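Local coordinates for protein 6-phosphogluconate dehydrogenase, NAD-binding (Mycolicibacterium smegmatis MC2 155, PDB 6SMT) that reduces imines with S-enantioselectivity as an imine reductase, and binds NADPH, probably the source of the hydride, at residues Ala125-Ile130 with Ser139-Gly144; Leu99-Pro104 with Ala174-Leu179. One frame throughout, in Å; residues are numbered along the deposited sequence.

Interaction 1: residues Ala125-Ile130 with Ser139-Gly144; sequences AIMTPI and SILFAG. With NDP (NADPH dihydro-nicotinamide-adenine-dinucleotide phosphate), chain L; 2EH ((2S)-2-ethylhexan-1-ol), chain N.
Ala125-Ile126 and Ile140-Leu141 pair antiparallel, with CA atoms 4.4 Å apart at the non-hydrogen-bonded pair Ile126-Ile140. The neighbouring pair Ala125-Leu141 is hydrogen-bonded in both directions: Ala125 N reaches Leu141 O at 2.8 Å within the carbonyl plane, whereas Leu141 N sits above the carbonyl plane of Ala125, 26° out of it. Past the strand end, Met127 N still donates to Ser139 O (2.9 Å), nearly along the C=O axis. Thr128 then replaces a main-chain acceptor by its hydroxyl: OG1, held between backbone N and carbonyl carbon (chi1 54°), accepts from Ser139 N at 3.2 Å and also bonds to Thr132, while CG2 rests against Ser139 CB. On one face Ile126 and Ile140 lie side by side, CG1 of Ile126 being 4.1 Å from CG2 of Ile140. On the other, Met127 crosses Leu141 at about a right angle with CG 3.9 Å from Leu141 CG; bends at chi2 and chi3 then carry its sulfur onward to helix 171-199. Beyond Ile126 the chain leaves the sheet beside the nicotinamide: Ile126 O is 3.2 Å from NDP C5N, and Thr128 O is 3.5 Å from C4N, the hydride-bearing carbon of NADPH. Met127 O meets C9 of the bound 2-ethylhexanol. Such a strand end, opening into a loop at the nicotinamide, belongs to the Rossmann-type cofactor domain of 6-phosphogluconate dehydrogenase relatives.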
loop_
_atom_site.group_PDB
_atom_site.type_symbol
_atom_site.label_atom_id
_atom_site.label_comp_id
_atom_site.label_asym_id
_atom_site.label_seq_id
_atom_site.Cartn_x
_atom_site.Cartn_y
_atom_site.Cartn_z
ATOM N N ALA B 125 4.862 -14.446 -14.475
ATOM C CA ALA B 125 4.200 -13.968 -13.270
ATOM C C ALA B 125 3.149 -12.950 -13.696
ATOM O O ALA B 125 3.471 -11.904 -14.300
ATOM C CB ALA B 125 5.170 -13.361 -12.331
ATOM N N ILE B 126 1.911 -13.253 -13.380
ATOM C CA ILE B 126 0.757 -12.376 -13.643
ATOM C C ILE B 126 0.587 -11.407 -12.484
ATOM O O ILE B 126 0.489 -11.829 -11.324
ATOM C CB ILE B 126 -0.535 -13.195 -13.837
ATOM C CG1 ILE B 126 -0.378 -14.248 -14.950
ATOM C CG2 ILE B 126 -1.723 -12.241 -14.105
ATOM C CD1 ILE B 126 -1.433 -15.298 -14.859
ATOM N N MET B 127 0.660 -10.106 -12.762
ATOM C CA MET B 127 0.749 -9.069 -11.731
ATOM C C MET B 127 -0.537 -8.269 -11.588
ATOM O O MET B 127 -0.524 -7.228 -10.889
ATOM C CB MET B 127 1.915 -8.133 -12.075
ATOM C CG MET B 127 3.228 -8.874 -12.236
ATOM S SD MET B 127 3.665 -10.054 -11.017
ATOM C CE MET B 127 3.404 -9.161 -9.502
ATOM N N THR B 128 -1.646 -8.758 -12.112
ATOM C CA THR B 128 -2.924 -8.033 -12.089
ATOM C C THR B 128 -4.046 -9.035 -11.841
ATOM O O THR B 128 -3.904 -10.214 -12.155
ATOM C CB THR B 128 -3.077 -7.216 -13.380
ATOM O OG1 THR B 128 -2.913 -8.118 -14.513
ATOM C CG2 THR B 128 -2.038 -6.123 -13.505
ATOM N N PRO B 129 -5.227 -8.554 -11.425
ATOM C CA PRO B 129 -6.318 -9.460 -11.042
ATOM C C PRO B 129 -7.146 -9.946 -12.230
ATOM O O PRO B 129 -6.951 -9.528 -13.399
ATOM C CB PRO B 129 -7.170 -8.567 -10.106
ATOM C CG PRO B 129 -6.907 -7.225 -10.569
ATOM C CD PRO B 129 -5.429 -7.174 -10.905
ATOM N N ILE B 130 -8.050 -10.878 -11.995
ATOM C CA ILE B 130 -8.702 -11.603 -13.109
ATOM C C ILE B 130 -9.493 -10.663 -14.042
ATOM O O ILE B 130 -9.512 -10.934 -15.244
ATOM C CB ILE B 130 -9.565 -12.780 -12.680
ATOM C CG1 ILE B 130 -10.750 -12.289 -11.912
ATOM C CG2 ILE B 130 -8.783 -13.827 -11.962
ATOM C CD1 ILE B 130 -11.842 -13.382 -11.765
ATOM N N SER B 139 -0.841 -7.074 -16.697
ATOM C CA SER B 139 0.623 -7.120 -16.850
ATOM C C SER B 139 1.111 -8.504 -16.492
ATOM O O SER B 139 0.797 -8.988 -15.410
ATOM C CB SER B 139 1.289 -6.092 -15.978
ATOM O OG SER B 139 2.716 -6.241 -15.983
ATOM N N ILE B 140 1.922 -9.091 -17.380
ATOM C CA ILE B 140 2.520 -10.427 -17.163
ATOM C C ILE B 140 4.003 -10.261 -17.440
ATOM O O ILE B 140 4.425 -9.716 -18.492
ATOM C CB ILE B 140 1.851 -11.524 -17.997
ATOM C CG1 ILE B 140 0.332 -11.496 -17.871
ATOM C CG2 ILE B 140 2.440 -12.861 -17.543
ATOM C CD1 ILE B 140 -0.350 -12.516 -18.738
ATOM N N LEU B 141 4.825 -10.740 -16.511
ATOM C CA LEU B 141 6.297 -10.724 -16.635
ATOM C C LEU B 141 6.769 -12.108 -17.060
ATOM O O LEU B 141 6.194 -13.143 -16.603
ATOM C CB LEU B 141 6.951 -10.381 -15.286
ATOM C CG LEU B 141 6.351 -9.218 -14.573
ATOM C CD1 LEU B 141 7.148 -8.966 -13.302
ATOM C CD2 LEU B 141 6.362 -7.998 -15.407
ATOM N N PHE B 142 7.856 -12.178 -17.834
ATOM C CA PHE B 142 8.354 -13.469 -18.333
ATOM C C PHE B 142 9.849 -13.474 -18.235
ATOM O O PHE B 142 10.526 -12.482 -18.368
ATOM C CB PHE B 142 7.996 -13.673 -19.820
ATOM C CG PHE B 142 6.516 -13.770 -20.083
ATOM C CD1 PHE B 142 5.786 -12.612 -20.254
ATOM C CD2 PHE B 142 5.872 -14.977 -20.161
ATOM C CE1 PHE B 142 4.421 -12.652 -20.422
ATOM C CE2 PHE B 142 4.494 -15.017 -20.389
ATOM C CZ PHE B 142 3.800 -13.860 -20.541
ATOM N N ALA B 143 10.370 -14.692 -18.065
ATOM C CA ALA B 143 11.825 -14.951 -17.996
ATOM C C ALA B 143 12.162 -16.286 -18.668
ATOM O O ALA B 143 11.379 -17.236 -18.624
ATOM C CB ALA B 143 12.339 -14.933 -16.573
ATOM N N GLY B 144 13.340 -16.323 -19.280
ATOM C CA GLY B 144 13.813 -17.478 -20.039
ATOM C C GLY B 144 14.331 -17.027 -21.389
ATOM O O GLY B 144 14.554 -15.830 -21.589
HETATM P PA NDP L . -5.260 -20.950 -6.857
HETATM O O1A NDP L . -3.935 -20.301 -6.586
HETATM O O2A NDP L . -6.289 -21.044 -5.774
HETATM O O5B NDP L . -4.994 -22.380 -7.488
HETATM C C5B NDP L . -6.150 -23.173 -7.811
HETATM C C4B NDP L . -5.800 -24.070 -8.972
HETATM O O4B NDP L . -4.687 -24.947 -8.633
HETATM C C3B NDP L . -6.964 -25.013 -9.338
HETATM O O3B NDP L . -6.965 -25.297 -10.724
HETATM C C2B NDP L . -6.604 -26.244 -8.534
HETATM O O2B NDP L . -7.140 -27.494 -8.957
HETATM C C1B NDP L . -5.117 -26.281 -8.832
HETATM N N9A NDP L . -4.345 -27.150 -7.951
HETATM C C8A NDP L . -4.072 -26.984 -6.613
HETATM N N7A NDP L . -3.326 -27.947 -6.124
HETATM C C5A NDP L . -3.101 -28.808 -7.186
HETATM C C6A NDP L . -2.425 -30.048 -7.319
HETATM N N6A NDP L . -1.719 -30.618 -6.347
HETATM N N1A NDP L . -2.440 -30.631 -8.537
HETATM C C2A NDP L . -3.097 -30.054 -9.546
HETATM N N3A NDP L . -3.787 -28.908 -9.532
HETATM C C4A NDP L . -3.767 -28.346 -8.318
HETATM O O3 NDP L . -6.038 -20.284 -8.091
HETATM P PN NDP L . -6.019 -18.979 -8.946
HETATM O O1N NDP L . -6.694 -19.281 -10.208
HETATM O O2N NDP L . -6.547 -17.856 -8.126
HETATM O O5D NDP L . -4.466 -18.635 -9.177
HETATM C C5D NDP L . -3.646 -19.477 -9.979
HETATM C C4D NDP L . -2.256 -18.891 -9.933
HETATM O O4D NDP L . -2.313 -17.576 -10.544
HETATM C C3D NDP L . -1.636 -18.713 -8.540
HETATM O O3D NDP L . -0.260 -19.071 -8.500
HETATM C C2D NDP L . -1.798 -17.223 -8.294
HETATM O O2D NDP L . -0.852 -16.640 -7.403
HETATM C C1D NDP L . -1.702 -16.621 -9.672
HETATM N N1N NDP L . -2.429 -15.346 -9.823
HETATM C C2N NDP L . -3.755 -15.260 -9.492
HETATM C C3N NDP L . -4.425 -14.084 -9.540
HETATM C C7N NDP L . -5.851 -13.964 -9.177
HETATM O O7N NDP L . -6.330 -12.808 -9.218
HETATM N N7N NDP L . -6.590 -15.014 -8.861
HETATM C C4N NDP L . -3.734 -12.866 -9.915
HETATM C C5N NDP L . -2.351 -13.021 -10.316
HETATM C C6N NDP L . -1.758 -14.194 -10.303
HETATM P P2B NDP L . -8.656 -27.841 -8.478
HETATM O O1X NDP L . -8.775 -29.361 -8.800
HETATM O O2X NDP L . -8.702 -27.596 -6.972
HETATM O O3X NDP L . -9.632 -26.991 -9.187
HETATM C C7 2EH N . -2.055 -11.118 -6.481
HETATM C C8 2EH N . -2.125 -9.344 -8.256
HETATM C C9 2EH N . -0.726 -8.836 -7.954
HETATM C C12 2EH N . -5.090 -10.392 -6.101
HETATM C C7A 2EH N . -2.825 -9.927 -7.049
HETATM O O7C 2EH N . -2.364 -12.434 -6.943
HETATM C CBA 2EH N . -4.292 -10.142 -7.315
HETATM C CCA 2EH N . -6.506 -9.985 -6.196
HETATM C CCB 2EH N . -7.078 -9.805 -4.794
#

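Interaction 2: residues Leu99-Pro104 with Ala174-Leu179. With NDP (NADPH dihydro-nicotinamide-adenine-dinucleotide phosphate), chain L.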
loop_
_atom_site.group_PDB
_atom_site.type_symbol
_atom_site.label_atom_id
_atom_site.label_comp_id
_atom_site.label_asym_id
_atom_site.label_seq_id
_atom_site.Cartn_x
_atom_site.Cartn_y
_atom_site.Cartn_z
ATOM N N LEU B 99 2.830 -20.224 -14.979
ATOM C CA LEU B 99 2.163 -18.980 -14.531
ATOM C C LEU B 99 1.645 -19.228 -13.139
ATOM O O LEU B 99 0.496 -18.848 -12.810
ATOM C CB LEU B 99 1.040 -18.576 -15.523
ATOM C CG LEU B 99 1.517 -18.203 -16.888
ATOM C CD1 LEU B 99 0.283 -17.965 -17.783
ATOM C CD2 LEU B 99 2.407 -16.989 -16.909
ATOM N N SER B 100 2.404 -19.807 -12.256
ATOM C CA SER B 100 2.001 -20.195 -10.906
ATOM C C SER B 100 2.978 -19.587 -9.917
ATOM O O SER B 100 4.203 -19.865 -10.019
ATOM C CB SER B 100 1.979 -21.734 -10.782
ATOM O OG SER B 100 1.083 -22.288 -11.786
ATOM N N SER B 101 2.531 -18.759 -8.993
ATOM C CA SER B 101 3.470 -17.953 -8.193
ATOM C C SER B 101 4.293 -18.808 -7.232
ATOM O O SER B 101 3.680 -19.566 -6.447
ATOM C CB SER B 101 2.627 -16.876 -7.468
ATOM O OG SER B 101 3.524 -15.998 -6.768
ATOM N N ASP B 102 5.599 -18.715 -7.273
ATOM C CA ASP B 102 6.497 -19.428 -6.375
ATOM C C ASP B 102 7.881 -18.785 -6.496
ATOM O O ASP B 102 8.035 -17.734 -7.147
ATOM C CB ASP B 102 6.531 -20.938 -6.712
ATOM C CG ASP B 102 6.727 -21.876 -5.541
ATOM O OD1 ASP B 102 7.537 -21.526 -4.621
ATOM O OD2 ASP B 102 6.099 -22.985 -5.531
ATOM N N THR B 103 8.881 -19.365 -5.779
ATOM C CA THR B 103 10.191 -18.711 -5.666
ATOM C C THR B 103 11.022 -18.860 -6.928
ATOM O O THR B 103 10.780 -19.696 -7.816
ATOM C CB THR B 103 10.966 -19.309 -4.522
ATOM O OG1 THR B 103 11.276 -20.669 -4.880
ATOM C CG2 THR B 103 10.171 -19.255 -3.253
ATOM N N PRO B 104 12.033 -17.992 -7.090
ATOM C CA PRO B 104 12.938 -18.124 -8.207
ATOM C C PRO B 104 13.554 -19.523 -8.355
ATOM O O PRO B 104 13.661 -20.023 -9.455
ATOM C CB PRO B 104 13.982 -17.027 -7.924
ATOM C CG PRO B 104 13.180 -16.003 -7.156
ATOM C CD PRO B 104 12.210 -16.756 -6.309
ATOM N N ALA B 174 11.584 -13.450 -9.237
ATOM C CA ALA B 174 12.222 -12.494 -8.359
ATOM C C ALA B 174 11.458 -11.190 -8.356
ATOM O O ALA B 174 11.258 -10.582 -7.254
ATOM C CB ALA B 174 13.643 -12.266 -8.758
ATOM N N PHE B 175 11.040 -10.679 -9.522
ATOM C CA PHE B 175 10.157 -9.524 -9.489
ATOM C C PHE B 175 8.877 -9.846 -8.729
ATOM O O PHE B 175 8.365 -8.996 -7.964
ATOM C CB PHE B 175 9.783 -9.109 -10.928
ATOM C CG PHE B 175 10.834 -8.316 -11.666
ATOM C CD1 PHE B 175 11.949 -8.896 -12.261
ATOM C CD2 PHE B 175 10.703 -6.954 -11.798
ATOM C CE1 PHE B 175 12.919 -8.128 -12.901
ATOM C CE2 PHE B 175 11.701 -6.196 -12.412
ATOM C CZ PHE B 175 12.734 -6.780 -13.028
ATOM N N ASP B 176 8.270 -10.994 -8.970
ATOM C CA ASP B 176 6.995 -11.361 -8.301
ATOM C C ASP B 176 7.198 -11.285 -6.802
ATOM O O ASP B 176 6.289 -10.837 -6.063
ATOM C CB ASP B 176 6.583 -12.762 -8.769
ATOM C CG ASP B 176 5.114 -13.132 -8.602
ATOM O OD1 ASP B 176 4.261 -12.209 -8.710
ATOM O OD2 ASP B 176 4.830 -14.384 -8.551
ATOM N N MET B 177 8.292 -11.833 -6.284
ATOM C CA MET B 177 8.482 -11.833 -4.815
ATOM C C MET B 177 8.484 -10.405 -4.287
ATOM O O MET B 177 7.892 -10.126 -3.222
ATOM C CB MET B 177 9.800 -12.477 -4.386
ATOM C CG MET B 177 9.928 -13.980 -4.651
ATOM S SD MET B 177 8.718 -15.099 -3.928
ATOM C CE MET B 177 7.417 -15.082 -5.164
ATOM N N ALA B 178 9.118 -9.494 -4.992
ATOM C CA ALA B 178 9.141 -8.075 -4.552
ATOM C C ALA B 178 7.771 -7.431 -4.674
ATOM O O ALA B 178 7.255 -6.716 -3.749
ATOM C CB ALA B 178 10.189 -7.290 -5.348
ATOM N N LEU B 179 7.113 -7.595 -5.800
ATOM C CA LEU B 179 5.878 -6.890 -6.116
ATOM C C LEU B 179 4.736 -7.450 -5.278
ATOM O O LEU B 179 3.848 -6.692 -4.776
ATOM C CB LEU B 179 5.584 -7.015 -7.595
ATOM C CG LEU B 179 6.634 -6.331 -8.494
ATOM C CD1 LEU B 179 6.400 -6.801 -9.925
ATOM C CD2 LEU B 179 6.547 -4.820 -8.404
HETATM P PA NDP L . -5.260 -20.950 -6.857
HETATM O O1A NDP L . -3.935 -20.301 -6.586
HETATM O O2A NDP L . -6.289 -21.044 -5.774
HETATM O O5B NDP L . -4.994 -22.380 -7.488
HETATM C C5B NDP L . -6.150 -23.173 -7.811
HETATM C C4B NDP L . -5.800 -24.070 -8.972
HETATM O O4B NDP L . -4.687 -24.947 -8.633
HETATM C C3B NDP L . -6.964 -25.013 -9.338
HETATM O O3B NDP L . -6.965 -25.297 -10.724
HETATM C C2B NDP L . -6.604 -26.244 -8.534
HETATM O O2B NDP L . -7.140 -27.494 -8.957
HETATM C C1B NDP L . -5.117 -26.281 -8.832
HETATM N N9A NDP L . -4.345 -27.150 -7.951
HETATM C C8A NDP L . -4.072 -26.984 -6.613
HETATM N N7A NDP L . -3.326 -27.947 -6.124
HETATM C C5A NDP L . -3.101 -28.808 -7.186
HETATM C C6A NDP L . -2.425 -30.048 -7.319
HETATM N N6A NDP L . -1.719 -30.618 -6.347
HETATM N N1A NDP L . -2.440 -30.631 -8.537
HETATM C C2A NDP L . -3.097 -30.054 -9.546
HETATM N N3A NDP L . -3.787 -28.908 -9.532
HETATM C C4A NDP L . -3.767 -28.346 -8.318
HETATM O O3 NDP L . -6.038 -20.284 -8.091
HETATM P PN NDP L . -6.019 -18.979 -8.946
HETATM O O1N NDP L . -6.694 -19.281 -10.208
HETATM O O2N NDP L . -6.547 -17.856 -8.126
HETATM O O5D NDP L . -4.466 -18.635 -9.177
HETATM C C5D NDP L . -3.646 -19.477 -9.979
HETATM C C4D NDP L . -2.256 -18.891 -9.933
HETATM O O4D NDP L . -2.313 -17.576 -10.544
HETATM C C3D NDP L . -1.636 -18.713 -8.540
HETATM O O3D NDP L . -0.260 -19.071 -8.500
HETATM C C2D NDP L . -1.798 -17.223 -8.294
HETATM O O2D NDP L . -0.852 -16.640 -7.403
HETATM C C1D NDP L . -1.702 -16.621 -9.672
HETATM N N1N NDP L . -2.429 -15.346 -9.823
HETATM C C2N NDP L . -3.755 -15.260 -9.492
HETATM C C3N NDP L . -4.425 -14.084 -9.540
HETATM C C7N NDP L . -5.851 -13.964 -9.177
HETATM O O7N NDP L . -6.330 -12.808 -9.218
HETATM N N7N NDP L . -6.590 -15.014 -8.861
HETATM C C4N NDP L . -3.734 -12.866 -9.915
HETATM C C5N NDP L . -2.351 -13.021 -10.316
HETATM C C6N NDP L . -1.758 -14.194 -10.303
HETATM P P2B NDP L . -8.656 -27.841 -8.478
HETATM O O1X NDP L . -8.775 -29.361 -8.800
HETATM O O2X NDP L . -8.702 -27.596 -6.972
HETATM O O3X NDP L . -9.632 -26.991 -9.187
HETATM O O HOH W 1 6.701 -16.278 -9.062
#
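Leu99 and Ser100 lead out of strand 95-98 toward the cofactor without touching the helix segment Ala174-Leu179. Their anchors lie on the cofactor-domain side: Leu99 O accepts from Asn73 ND2, and Ser100 OG bonds to the main chain of Val72 and Val74. At Ser101 the chain meets both partners. Its backbone N donates to the ribose hydroxyl O3D of NDP at 2.9 Å, with an N-H...O angle of 163°, while its side chain serves the helix. With OG anti to the backbone N (chi1 -175°), the hydroxyl donates to Asp176 OD2 at 2.7 Å, from 40° above the carboxylate plane. A water lies 2.7 Å from Asp176 OD2 and within hydrogen-bonding distance of Asp102 O, placed to bridge loop and helix, though it cannot serve all its acceptors at once; the Ser101 hydroxyl, probably with help from the water, would favour the charged form of this buried carboxylate. The loop following a parallel strand of a Rossmann-type sheet thus joins the cofactor ribose to helix 171-199, at the seam between the NADP-binding domain and the C-terminal domain. The side chain of Asp102 leaves the backbone away from the helix; OD1 accepts Thr103 N through its anti lone pair, and OD2 bonds to His77 N. Asp102 O faces the helix, with Met177 CE 3.4 Å away, brought there by bends at chi2 and chi3. Thr103 is the N-cap of helix 104-116, its OG1 bonded to Arg106 N. Pro104, the first residue of that helix, sets its ring against the other helix: CG is 3.7 Å from Ala174 N and 4.1 Å from Ala174 CB, and CD meets CG of Met177 at 4.0 Å, the two side chains crossing obliquely.

The centres of interactions 1 and 2 lie about 9 Å apart. Along the chain the order is 99-104, 125-130, 139-144, 174-179, so interaction 1 falls within the span that interaction 2 brackets. Strands 95-98, 120-126 and 139-143 are successive in the sheet, and helix 171-199, which supplies one side of interaction 2, also packs against interaction 1: Met127 SD is 3.2 Å from Asp176 OD1, Met127 CE 3.6 Å from Leu179 CB, and Leu141 CD1 3.5 Å from Phe175 CB. Both contacts touch NDP, one at the nicotinamide and the other at its ribose, and both reach the second subunit. The first turns of the interdomain helix are thereby linked through Ser101 to the nicotinamide ribose.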